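Local coordinates for methionine gamma-lyase (Trichomonas vaginalis, PDB 1E5E), which belongs to the Cys/Met metabolism family of pyridoxal-phosphate-dependent enzymes and assembles from four protein chains, at residues S268-K279 and V287-H295. Numbering follows the deposited sequence.
Sequences SENAMKVAEYLK and VYYPGFEDH
Lys-279 leaves its helix with CG anti to the backbone N (chi1 170°) and then bends at chi3 and chi4, a course that lays its end across the Phe-292 ring. Lys-279 CE lies over the ring centre, 3.5 Å from the Phe-292 centroid and 13° off the ring normal, a CH-pi contact. Lys-279 NZ continues above the same face, 4.5 Å from the Phe-292 centroid in a cation-pi interaction, and forms a salt bridge with Asp-294 OD1 at 3.1 Å. This bond reaches OD1 on the syn side but 33° out of the carboxylate plane. A sulfate ion, probably from the crystallisation liquor, lies close to Asp-294. The opposite Phe-292 face carries Tyr-289 CB, offset toward the rim, while Phe-292 CZ lies 3.5 Å from both CB and O of Ala-275. Met-272, bent at chi2 and chi3, brings CE to the edge of the Tyr-289 ring, 3.5 Å from Tyr-289 CE2, with SD in an oblique Met-aromatic contact. Ala-271 CB packs 3.8 Å from Tyr-289 CE1, and the Tyr-289 hydroxyl hydrogen-bonds to Gly-309 O. Val-287 CG2 packs on the last helical turn, 3.5 Å from Lys-279 CA and against Leu-278 CB. The contact joins the C-terminal part of helix 260-279 to strand 284-288, outermost of its sheet within the chain, and the type I turn after it; Ala-275 and Val-287 also touch Ile-312 on neighbouring strand 311-316, and helix 381-396 packs against Tyr-277.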
# COMPACT_ATOMS: atom_id res chain seq x y z
N SER A 268 -5.43 -21.57 19.54
CA SER A 268 -5.06 -22.68 20.41
C SER A 268 -6.30 -23.34 21.03
O SER A 268 -6.48 -24.57 21.04
CB SER A 268 -4.13 -22.15 21.51
OG SER A 268 -2.83 -21.81 20.90
N GLU A 269 -7.23 -22.51 21.50
CA GLU A 269 -8.47 -22.95 22.10
C GLU A 269 -9.31 -23.70 21.06
O GLU A 269 -9.74 -24.82 21.37
CB GLU A 269 -9.33 -21.81 22.66
CG GLU A 269 -8.70 -21.12 23.83
CD GLU A 269 -9.21 -19.73 24.14
OE1 GLU A 269 -8.78 -19.17 25.19
OE2 GLU A 269 -9.90 -19.07 23.32
N ASN A 270 -9.38 -23.16 19.84
CA ASN A 270 -10.08 -23.84 18.79
C ASN A 270 -9.43 -25.18 18.45
O ASN A 270 -10.10 -26.19 18.21
CB ASN A 270 -10.17 -23.02 17.50
CG ASN A 270 -11.26 -21.99 17.46
OD1 ASN A 270 -12.22 -22.00 18.25
ND2 ASN A 270 -11.16 -21.09 16.47
N ALA A 271 -8.11 -25.16 18.36
CA ALA A 271 -7.34 -26.33 17.99
C ALA A 271 -7.53 -27.47 19.01
O ALA A 271 -7.76 -28.59 18.60
CB ALA A 271 -5.83 -26.04 17.86
N MET A 272 -7.54 -27.13 20.30
CA MET A 272 -7.79 -28.20 21.28
C MET A 272 -9.15 -28.83 20.95
O MET A 272 -9.23 -30.07 20.94
CB MET A 272 -7.73 -27.71 22.72
CG MET A 272 -7.95 -28.80 23.77
SD MET A 272 -6.75 -30.16 23.69
CE MET A 272 -5.34 -29.50 24.54
N LYS A 273 -10.21 -28.05 20.67
CA LYS A 273 -11.50 -28.66 20.40
C LYS A 273 -11.49 -29.50 19.13
O LYS A 273 -12.01 -30.62 19.12
CB LYS A 273 -12.64 -27.64 20.27
CG LYS A 273 -12.88 -26.88 21.57
CD LYS A 273 -13.68 -25.62 21.39
CE LYS A 273 -13.91 -24.96 22.78
NZ LYS A 273 -14.61 -23.66 22.51
N VAL A 274 -10.85 -28.97 18.09
CA VAL A 274 -10.80 -29.67 16.83
C VAL A 274 -9.97 -30.94 16.93
O VAL A 274 -10.39 -31.98 16.38
CB VAL A 274 -10.30 -28.79 15.68
CG1 VAL A 274 -10.11 -29.60 14.42
CG2 VAL A 274 -11.29 -27.63 15.44
N ALA A 275 -8.87 -30.87 17.66
CA ALA A 275 -8.02 -32.05 17.75
C ALA A 275 -8.77 -33.16 18.49
O ALA A 275 -8.69 -34.29 18.05
CB ALA A 275 -6.68 -31.75 18.44
N GLU A 276 -9.43 -32.84 19.58
CA GLU A 276 -10.21 -33.79 20.35
C GLU A 276 -11.29 -34.45 19.49
O GLU A 276 -11.45 -35.66 19.55
CB GLU A 276 -10.90 -33.15 21.57
CG GLU A 276 -9.91 -32.76 22.65
CD GLU A 276 -10.34 -32.23 23.98
OE1 GLU A 276 -11.52 -32.21 24.39
OE2 GLU A 276 -9.47 -31.81 24.80
N TYR A 277 -11.95 -33.67 18.62
CA TYR A 277 -12.96 -34.25 17.75
C TYR A 277 -12.33 -35.21 16.76
O TYR A 277 -12.87 -36.29 16.50
CB TYR A 277 -13.72 -33.12 16.99
CG TYR A 277 -14.65 -33.77 15.97
CD1 TYR A 277 -15.84 -34.32 16.41
CD2 TYR A 277 -14.33 -33.83 14.64
CE1 TYR A 277 -16.70 -34.95 15.52
CE2 TYR A 277 -15.17 -34.43 13.72
CZ TYR A 277 -16.34 -34.99 14.19
OH TYR A 277 -17.18 -35.62 13.33
N LEU A 278 -11.18 -34.88 16.16
CA LEU A 278 -10.55 -35.72 15.16
C LEU A 278 -10.09 -37.05 15.76
O LEU A 278 -10.29 -38.12 15.20
CB LEU A 278 -9.35 -35.06 14.49
CG LEU A 278 -9.64 -33.76 13.72
CD1 LEU A 278 -8.33 -33.10 13.28
CD2 LEU A 278 -10.54 -34.07 12.54
N LYS A 279 -9.60 -36.95 17.00
CA LYS A 279 -9.06 -38.12 17.66
C LYS A 279 -10.15 -39.18 17.89
O LYS A 279 -9.87 -40.38 17.88
CB LYS A 279 -8.42 -37.67 18.96
CG LYS A 279 -8.01 -38.79 19.89
CD LYS A 279 -7.69 -38.21 21.27
CE LYS A 279 -6.19 -38.08 21.43
NZ LYS A 279 -5.60 -39.23 22.19
N VAL A 287 -3.89 -38.80 15.80
CA VAL A 287 -3.90 -37.34 15.81
C VAL A 287 -2.68 -36.89 16.63
O VAL A 287 -2.46 -37.28 17.77
CB VAL A 287 -5.15 -36.68 16.38
CG1 VAL A 287 -5.01 -35.14 16.36
CG2 VAL A 287 -6.42 -37.06 15.63
N TYR A 288 -1.85 -36.07 16.02
CA TYR A 288 -0.69 -35.44 16.66
C TYR A 288 -1.09 -34.01 17.03
O TYR A 288 -1.57 -33.27 16.14
CB TYR A 288 0.46 -35.35 15.66
CG TYR A 288 1.11 -36.68 15.35
CD1 TYR A 288 1.42 -37.05 14.05
CD2 TYR A 288 1.45 -37.55 16.39
CE1 TYR A 288 2.00 -38.27 13.78
CE2 TYR A 288 2.04 -38.77 16.12
CZ TYR A 288 2.32 -39.13 14.81
OH TYR A 288 2.92 -40.34 14.52
N TYR A 289 -1.10 -33.66 18.29
CA TYR A 289 -1.43 -32.34 18.83
C TYR A 289 -0.59 -32.23 20.09
O TYR A 289 -0.77 -33.09 20.94
CB TYR A 289 -2.91 -32.12 19.21
CG TYR A 289 -3.20 -30.70 19.67
CD1 TYR A 289 -2.90 -29.62 18.84
CD2 TYR A 289 -3.75 -30.39 20.91
CE1 TYR A 289 -3.12 -28.31 19.23
CE2 TYR A 289 -3.96 -29.08 21.32
CZ TYR A 289 -3.65 -28.05 20.46
OH TYR A 289 -3.86 -26.71 20.87
N PRO A 290 0.13 -31.14 20.33
CA PRO A 290 0.98 -31.06 21.53
C PRO A 290 0.19 -31.09 22.81
O PRO A 290 0.71 -31.50 23.87
CB PRO A 290 1.78 -29.78 21.33
CG PRO A 290 1.82 -29.61 19.84
CD PRO A 290 0.45 -30.08 19.35
N GLY A 291 -1.07 -30.65 22.80
CA GLY A 291 -1.87 -30.61 24.02
C GLY A 291 -2.30 -31.98 24.52
O GLY A 291 -2.66 -32.09 25.72
N PHE A 292 -2.28 -33.01 23.70
CA PHE A 292 -2.71 -34.32 24.17
C PHE A 292 -1.85 -34.84 25.31
O PHE A 292 -0.62 -34.97 25.20
CB PHE A 292 -2.73 -35.30 22.99
CG PHE A 292 -3.88 -35.07 22.05
CD1 PHE A 292 -5.02 -34.41 22.45
CD2 PHE A 292 -3.81 -35.55 20.76
CE1 PHE A 292 -6.08 -34.20 21.57
CE2 PHE A 292 -4.87 -35.35 19.88
CZ PHE A 292 -5.99 -34.69 20.28
N GLU A 293 -2.52 -35.25 26.39
CA GLU A 293 -1.93 -35.80 27.60
C GLU A 293 -1.15 -37.10 27.39
O GLU A 293 -0.09 -37.29 28.01
CB GLU A 293 -3.02 -36.04 28.65
N ASP A 294 -1.63 -37.98 26.52
CA ASP A 294 -0.93 -39.21 26.15
C ASP A 294 0.34 -38.97 25.33
O ASP A 294 1.42 -39.49 25.68
CB ASP A 294 -1.76 -40.26 25.41
CG ASP A 294 -2.26 -39.87 24.03
OD1 ASP A 294 -3.20 -39.03 24.13
OD2 ASP A 294 -1.79 -40.32 22.94
N HIS A 295 0.24 -38.28 24.19
CA HIS A 295 1.34 -38.01 23.29
C HIS A 295 2.71 -37.85 23.92
O HIS A 295 2.92 -37.32 25.01